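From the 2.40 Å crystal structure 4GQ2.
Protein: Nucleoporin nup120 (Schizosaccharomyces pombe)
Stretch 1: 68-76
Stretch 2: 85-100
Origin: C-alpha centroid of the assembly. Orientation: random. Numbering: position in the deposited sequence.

Stretch 1 68-76: SKGSQTLRW
Stretch 2, residues 85-100: TIFDVSLNSKKEPLSK

The strongest links are backbone hydrogen bonds between antiparallel strands, one running through Leu74-Trp76 and the other through Thr85-Asp88, whose axes approach to 4.6 Å with 150° between their N-to-C directions. Arg75 and Phe87 form the hydrogen-bonded pair (CA-CA 5.1 Å): Arg75 N donates to Phe87 O at 2.8 Å and 176°, and Phe87 N to Arg75 O at 2.9 Å and 172°. Beyond the second strand, Val89 N donates to Thr73 O at 2.8 Å and 163°. Leu74-Asp88 (CA-CA 4.7 Å) and Trp76-Ile86 (CA-CA 4.6 Å) are non-hydrogen-bonded pairs. Here CA-H groups face carbonyls, with Leu74 CA 3.6 Å from Phe87 O, Ile86 CA 3.4 Å from Arg75 O and Trp76 CA 3.2 Å from Thr85 O. Strand phi/psi values run from -74 to -127° and 115 to 148°. Water 1 donates to Arg75 O and Thr85 O, each 2.8 Å from its oxygen, and so bridges two carbonyls that lie 3.6 Å apart (Arg75 O to Thr85 O).

Past the paired strands, side chains take over. Val89 (-120/23) leaves the extended conformation, and Ser90 (chi1 m) places OG 3.1 Å from Thr73 N, which donates at 167°. Asp88, with chi1 t and chi2 -14°, organizes this end. Its OD1 accepts from Ser90 N at 2.8 Å and, in a very short bond, from Ser90 OG at 2.5 Å, so the serine hydroxyl donates to the carboxylate while accepting from the Thr73 amide. Asp88 OD2 accepts from Ser99 OG at 2.6 Å and from Gln72 NE2 at 3.3 Å and 173°. Gln72 (t, t, chi3 28°) is extended enough for its amide to reach the buried acid, whose two oxygens are thus supplied with donors.

Packing follows the alternation of the strands. Leu74, Trp76, Ile86 and Asp88 share one face, where Leu74 CB (m, t) meets Ile86 CG2 (m, t) at 4.0 Å and Leu74 CD2 lies 3.9 Å from Asp88 CA. On the other, Arg75 and Phe87 (m, 74°) project; the aliphatic base of Arg75 (t, p, t, -102°) packs CB against Val89 CG1 at 3.7 Å. Val89 CG2 also lies 3.7 Å from Thr73 CG2, so methyls of two beta-branched side chains pack against each other beside the Val89 N to Thr73 O bond.

Farther out, a cis peptide precedes Gly70 (-99/-159), whose N lies 3.8 Å from Lys94 CG. The aliphatic chain of Lys94, with chi1 to chi3 off-well, continues along the loop to place CE 3.3 Å from Ser71 O. In all, 667 Å² is buried between the two stretches, both sides summed.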

# COMPACT_ATOMS: atom_id res chain seq x y z
N SER A 68 11.33 -33.17 6.82
CA SER A 68 12.01 -32.77 5.57
C SER A 68 13.11 -31.72 5.80
O SER A 68 13.43 -31.39 6.95
CB SER A 68 10.99 -32.31 4.51
OG SER A 68 10.01 -31.44 5.04
N LYS A 69 13.70 -31.21 4.71
CA LYS A 69 14.85 -30.31 4.80
C LYS A 69 14.63 -28.93 4.13
O LYS A 69 15.09 -28.71 3.01
CB LYS A 69 16.11 -30.96 4.20
CG LYS A 69 16.13 -32.49 4.22
CD LYS A 69 17.20 -33.02 3.28
CE LYS A 69 16.75 -34.32 2.61
NZ LYS A 69 16.59 -35.43 3.59
N GLY A 70 13.93 -28.01 4.80
CA GLY A 70 13.27 -28.23 6.08
C GLY A 70 11.79 -28.52 5.90
O GLY A 70 11.35 -28.90 4.81
N SER A 71 11.01 -28.31 6.96
CA SER A 71 9.58 -28.63 6.97
C SER A 71 8.75 -27.77 6.02
O SER A 71 8.93 -26.56 5.93
CB SER A 71 9.01 -28.49 8.38
OG SER A 71 9.84 -29.13 9.33
N GLN A 72 7.83 -28.42 5.31
CA GLN A 72 6.78 -27.69 4.60
C GLN A 72 5.54 -27.65 5.48
O GLN A 72 5.17 -28.65 6.10
CB GLN A 72 6.48 -28.31 3.23
CG GLN A 72 5.87 -27.31 2.25
CD GLN A 72 6.02 -27.71 0.79
OE1 GLN A 72 6.10 -28.89 0.45
NE2 GLN A 72 6.06 -26.71 -0.09
N THR A 73 4.92 -26.47 5.55
CA THR A 73 3.73 -26.27 6.37
C THR A 73 2.59 -25.84 5.45
O THR A 73 2.64 -24.78 4.83
CB THR A 73 3.97 -25.24 7.49
OG1 THR A 73 5.13 -25.62 8.25
CG2 THR A 73 2.79 -25.16 8.42
N LEU A 74 1.57 -26.69 5.35
CA LEU A 74 0.53 -26.54 4.35
C LEU A 74 -0.83 -26.31 4.96
O LEU A 74 -1.25 -27.00 5.89
CB LEU A 74 0.50 -27.78 3.44
CG LEU A 74 1.80 -28.12 2.70
CD1 LEU A 74 1.64 -29.43 1.94
CD2 LEU A 74 2.22 -26.98 1.76
N ARG A 75 -1.54 -25.33 4.41
CA ARG A 75 -2.88 -25.03 4.88
C ARG A 75 -3.91 -25.48 3.86
O ARG A 75 -3.93 -25.01 2.72
CB ARG A 75 -3.00 -23.54 5.20
CG ARG A 75 -4.41 -22.98 5.16
CD ARG A 75 -5.29 -23.46 6.30
NE ARG A 75 -6.68 -23.12 6.00
CZ ARG A 75 -7.34 -22.10 6.54
NH1 ARG A 75 -6.76 -21.33 7.45
NH2 ARG A 75 -8.59 -21.86 6.16
N TRP A 76 -4.77 -26.40 4.29
CA TRP A 76 -5.84 -26.92 3.45
C TRP A 76 -7.16 -26.36 3.87
O TRP A 76 -7.37 -26.07 5.05
CB TRP A 76 -5.90 -28.45 3.50
CG TRP A 76 -6.12 -29.03 4.88
CD1 TRP A 76 -5.15 -29.36 5.82
CD2 TRP A 76 -7.40 -29.40 5.50
NE1 TRP A 76 -5.73 -29.88 6.95
CE2 TRP A 76 -7.07 -29.94 6.83
CE3 TRP A 76 -8.73 -29.35 5.11
CZ2 TRP A 76 -8.05 -30.39 7.71
CZ3 TRP A 76 -9.72 -29.81 6.01
CH2 TRP A 76 -9.38 -30.32 7.27
N THR A 85 -8.42 -26.63 -1.45
CA THR A 85 -7.30 -25.75 -1.80
C THR A 85 -6.16 -25.94 -0.83
O THR A 85 -6.39 -26.16 0.36
CB THR A 85 -7.70 -24.27 -1.79
OG1 THR A 85 -8.00 -23.86 -0.45
CG2 THR A 85 -8.89 -24.01 -2.71
N ILE A 86 -4.93 -25.85 -1.34
CA ILE A 86 -3.74 -25.95 -0.50
C ILE A 86 -2.82 -24.76 -0.70
O ILE A 86 -2.38 -24.49 -1.82
CB ILE A 86 -2.95 -27.25 -0.78
CG1 ILE A 86 -3.87 -28.47 -0.68
CG2 ILE A 86 -1.78 -27.38 0.18
CD1 ILE A 86 -3.36 -29.69 -1.43
N PHE A 87 -2.53 -24.06 0.39
CA PHE A 87 -1.60 -22.94 0.40
C PHE A 87 -0.38 -23.26 1.27
O PHE A 87 -0.52 -23.76 2.39
CB PHE A 87 -2.30 -21.71 0.96
CG PHE A 87 -3.25 -21.04 0.01
CD1 PHE A 87 -4.49 -21.61 -0.29
CD2 PHE A 87 -2.93 -19.81 -0.57
CE1 PHE A 87 -5.38 -20.98 -1.17
CE2 PHE A 87 -3.81 -19.18 -1.44
CZ PHE A 87 -5.04 -19.76 -1.74
N ASP A 88 0.81 -22.98 0.76
CA ASP A 88 2.03 -23.10 1.56
C ASP A 88 2.10 -21.93 2.55
O ASP A 88 2.11 -20.77 2.16
CB ASP A 88 3.27 -23.12 0.65
CG ASP A 88 4.57 -23.31 1.43
OD1 ASP A 88 4.57 -23.17 2.66
OD2 ASP A 88 5.61 -23.60 0.79
N VAL A 89 2.15 -22.26 3.84
CA VAL A 89 2.17 -21.23 4.88
C VAL A 89 3.43 -21.32 5.73
O VAL A 89 3.45 -20.85 6.87
CB VAL A 89 0.91 -21.30 5.77
CG1 VAL A 89 -0.35 -21.04 4.95
CG2 VAL A 89 0.80 -22.65 6.48
N SER A 90 4.48 -21.92 5.16
CA SER A 90 5.77 -22.09 5.85
C SER A 90 6.34 -20.74 6.27
O SER A 90 6.36 -19.81 5.48
CB SER A 90 6.79 -22.79 4.96
OG SER A 90 6.22 -23.92 4.32
N LEU A 91 6.81 -20.67 7.52
CA LEU A 91 7.44 -19.47 8.07
C LEU A 91 8.96 -19.54 8.02
O LEU A 91 9.63 -18.51 7.93
CB LEU A 91 6.97 -19.23 9.51
CG LEU A 91 5.88 -18.19 9.80
CD1 LEU A 91 4.96 -17.98 8.62
CD2 LEU A 91 5.07 -18.55 11.04
N ASN A 92 9.50 -20.76 8.10
CA ASN A 92 10.94 -20.99 8.05
C ASN A 92 11.49 -20.82 6.64
O ASN A 92 10.77 -20.98 5.66
CB ASN A 92 11.29 -22.39 8.56
CG ASN A 92 11.02 -22.56 10.04
OD1 ASN A 92 11.35 -21.69 10.86
ND2 ASN A 92 10.42 -23.69 10.41
N SER A 93 12.78 -20.49 6.55
CA SER A 93 13.45 -20.43 5.26
C SER A 93 13.82 -21.84 4.80
O SER A 93 14.18 -22.69 5.62
CB SER A 93 14.70 -19.54 5.32
OG SER A 93 15.41 -19.71 6.54
N LYS A 94 13.71 -22.09 3.50
CA LYS A 94 14.12 -23.37 2.94
C LYS A 94 15.34 -23.23 2.03
O LYS A 94 15.83 -22.12 1.78
CB LYS A 94 12.96 -24.04 2.20
CG LYS A 94 12.22 -25.09 3.02
CD LYS A 94 11.01 -24.52 3.75
CE LYS A 94 9.70 -24.96 3.10
NZ LYS A 94 9.53 -24.48 1.70
N LYS A 95 15.84 -24.37 1.56
CA LYS A 95 16.84 -24.42 0.51
C LYS A 95 16.14 -24.50 -0.85
O LYS A 95 16.71 -25.00 -1.82
CB LYS A 95 17.73 -25.66 0.68
CG LYS A 95 18.86 -25.53 1.69
CD LYS A 95 19.77 -26.75 1.62
CE LYS A 95 21.01 -26.60 2.49
NZ LYS A 95 20.72 -26.77 3.95
N GLU A 96 14.90 -24.00 -0.91
CA GLU A 96 14.01 -24.30 -2.03
C GLU A 96 13.48 -23.06 -2.76
O GLU A 96 13.47 -21.97 -2.20
CB GLU A 96 12.84 -25.18 -1.55
CG GLU A 96 13.27 -26.51 -0.94
CD GLU A 96 12.23 -27.60 -1.07
OE1 GLU A 96 11.69 -27.78 -2.19
OE2 GLU A 96 11.95 -28.29 -0.07
N PRO A 97 13.03 -23.23 -4.03
CA PRO A 97 12.40 -22.11 -4.75
C PRO A 97 11.12 -21.68 -4.05
O PRO A 97 10.45 -22.50 -3.41
CB PRO A 97 12.06 -22.72 -6.12
CG PRO A 97 12.85 -23.98 -6.22
CD PRO A 97 13.01 -24.47 -4.82
N LEU A 98 10.78 -20.40 -4.18
CA LEU A 98 9.62 -19.83 -3.52
C LEU A 98 8.31 -20.47 -3.97
O LEU A 98 8.18 -20.89 -5.13
CB LEU A 98 9.54 -18.33 -3.77
CG LEU A 98 10.74 -17.48 -3.36
CD1 LEU A 98 10.51 -16.04 -3.79
CD2 LEU A 98 11.01 -17.55 -1.86
N SER A 99 7.36 -20.55 -3.05
CA SER A 99 6.01 -20.98 -3.38
C SER A 99 5.26 -19.83 -4.04
O SER A 99 4.83 -18.89 -3.37
CB SER A 99 5.27 -21.44 -2.12
OG SER A 99 5.95 -22.50 -1.49
N LYS A 100 5.13 -19.88 -5.35
CA LYS A 100 4.47 -18.83 -6.11
C LYS A 100 3.10 -19.27 -6.58
O LYS A 100 2.40 -18.54 -7.29
CB LYS A 100 5.33 -18.42 -7.31
CG LYS A 100 6.61 -17.68 -6.98
CD LYS A 100 7.56 -17.72 -8.17
CE LYS A 100 8.63 -16.65 -8.09
NZ LYS A 100 9.59 -16.75 -9.23
O HOH W 1 -6.43 -23.90 1.95